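Local coordinates for protein putative streptothricin acetyltransferase (Bacillus anthracis, PDB 3PP9) that binds acetyl coenzyme A and, as a putative GNAT-family acetyltransferase, probably transfers the acetyl group to the antibiotic streptothricin, at residues Leu7-Glu10 with Leu11-Asn14. Numbering follows the deposited sequence.
Sequences LIRE and LETN
Through Arg9, Glu10, Leu11 and Glu12 the backbone stays extended as it leaves strand 7-10, and it enters a 3-10 segment at Thr13. Arg9 and Glu12 meet three residues apart: the carboxylate of Glu12 lies over one face of the Arg9 guanidinium, the two planes stacked 22° apart, with Glu12 CD 3.5 Å from Arg9 NH1. Glu12 OE2 sits equally near NH1 but well out of the guanidinium plane, making a salt bridge of charges alone, with no N-H directed at it. One in-plane N-H of Arg9 NH1 goes to the backbone, at Glu10 O, 3.0 Å away with a bent N-H...O angle of 136°. Arg9 CG is tucked between its own N and carbonyl carbon; the chain then runs extended from CG to NE, and a turn at the last torsion (chi4 79°) sets the plane of the guanidinium. A water donates to both Glu10 O (2.8 Å) and Glu12 OE2 (2.7 Å), tying the carboxylate to the same carbonyl that NH1 grips. Strand 7-10 is an outermost strand of the mixed GNAT sheet within the chain, paired antiparallel with strand 76-83; Arg9 and Leu11 continue the backbone bonding to Ile80 and Ile78. The stronger partner of the Arg9 guanidinium is Asp15, whose OD2 makes a salt bridge with NH1 and also accepts a hydrogen bond from Glu12 N, giving the arginine two acidic partners. Glu10 reaches out extended, its CG 3.6 Å from Leu11 O, whereas the Leu11 side chain turns inward and packs on Phe19, Tyr67 and Ile71.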
loop_
_atom_site.group_PDB
_atom_site.type_symbol
_atom_site.label_atom_id
_atom_site.label_comp_id
_atom_site.label_asym_id
_atom_site.label_seq_id
_atom_site.Cartn_x
_atom_site.Cartn_y
_atom_site.Cartn_z
ATOM N N LEU A 7 -20.987 -24.500 3.920
ATOM C CA LEU A 7 -20.077 -24.539 5.073
ATOM C C LEU A 7 -18.862 -23.674 4.782
ATOM O O LEU A 7 -18.289 -23.782 3.715
ATOM C CB LEU A 7 -19.579 -25.968 5.368
ATOM C CG LEU A 7 -18.422 -26.042 6.402
ATOM C CD1 LEU A 7 -18.868 -25.549 7.762
ATOM C CD2 LEU A 7 -17.808 -27.433 6.497
ATOM N N ILE A 8 -18.488 -22.821 5.731
ATOM C CA ILE A 8 -17.295 -21.999 5.629
ATOM C C ILE A 8 -16.339 -22.507 6.722
ATOM O O ILE A 8 -16.703 -22.564 7.925
ATOM C CB ILE A 8 -17.542 -20.493 5.882
ATOM C CG1 ILE A 8 -18.555 -19.900 4.885
ATOM C CG2 ILE A 8 -16.215 -19.756 5.872
ATOM C CD1 ILE A 8 -18.133 -19.924 3.473
ATOM N N ARG A 9 -15.140 -22.929 6.333
ATOM C CA ARG A 9 -14.165 -23.381 7.336
ATOM C C ARG A 9 -12.741 -23.108 6.891
ATOM O O ARG A 9 -12.484 -22.855 5.737
ATOM C CB ARG A 9 -14.274 -24.867 7.688
ATOM C CG ARG A 9 -14.000 -25.859 6.551
ATOM C CD ARG A 9 -13.693 -27.261 7.130
ATOM N NE ARG A 9 -13.504 -28.236 6.072
ATOM C CZ ARG A 9 -12.386 -28.384 5.361
ATOM N NH1 ARG A 9 -11.355 -27.575 5.525
ATOM N NH2 ARG A 9 -12.327 -29.316 4.410
ATOM N N GLU A 10 -11.822 -23.160 7.842
ATOM C CA GLU A 10 -10.413 -22.922 7.583
ATOM C C GLU A 10 -9.821 -23.995 6.666
ATOM O O GLU A 10 -10.090 -25.217 6.828
ATOM C CB GLU A 10 -9.639 -22.869 8.910
ATOM C CG GLU A 10 -8.152 -22.586 8.785
ATOM C CD GLU A 10 -7.468 -22.491 10.161
ATOM O OE1 GLU A 10 -8.159 -22.583 11.184
ATOM O OE2 GLU A 10 -6.240 -22.289 10.199
ATOM N N LEU A 11 -9.010 -23.534 5.727
ATOM C CA LEU A 11 -8.317 -24.407 4.776
ATOM C C LEU A 11 -7.362 -25.335 5.537
ATOM O O LEU A 11 -6.690 -24.913 6.484
ATOM C CB LEU A 11 -7.498 -23.565 3.795
ATOM C CG LEU A 11 -6.748 -24.333 2.702
ATOM C CD1 LEU A 11 -7.725 -24.897 1.734
ATOM C CD2 LEU A 11 -5.794 -23.390 1.998
ATOM N N GLU A 12 -7.287 -26.588 5.080
ATOM C CA GLU A 12 -6.426 -27.631 5.665
ATOM C C GLU A 12 -5.491 -28.160 4.595
ATOM O O GLU A 12 -5.802 -28.120 3.412
ATOM C CB GLU A 12 -7.303 -28.794 6.182
ATOM C CG GLU A 12 -8.270 -28.394 7.301
ATOM C CD GLU A 12 -9.322 -29.458 7.649
ATOM O OE1 GLU A 12 -9.290 -30.593 7.102
ATOM O OE2 GLU A 12 -10.200 -29.129 8.478
ATOM N N THR A 13 -4.348 -28.671 5.023
ATOM C CA THR A 13 -3.382 -29.243 4.109
ATOM C C THR A 13 -4.044 -30.291 3.212
ATOM O O THR A 13 -3.834 -30.318 2.003
ATOM C CB THR A 13 -2.248 -29.897 4.896
ATOM O OG1 THR A 13 -1.576 -28.906 5.689
ATOM C CG2 THR A 13 -1.271 -30.547 3.942
ATOM N N ASN A 14 -4.883 -31.125 3.815
ATOM C CA ASN A 14 -5.569 -32.186 3.101
ATOM C C ASN A 14 -6.558 -31.680 2.015
ATOM O O ASN A 14 -7.020 -32.463 1.194
ATOM C CB ASN A 14 -6.197 -33.191 4.108
ATOM C CG ASN A 14 -5.136 -33.973 4.952
ATOM O OD1 ASN A 14 -5.471 -34.580 5.990
ATOM N ND2 ASN A 14 -3.872 -33.944 4.525
HETATM O O HOH W 1 -10.386 -26.590 9.216
HETATM O O HOH W 2 -4.618 -23.256 8.394
#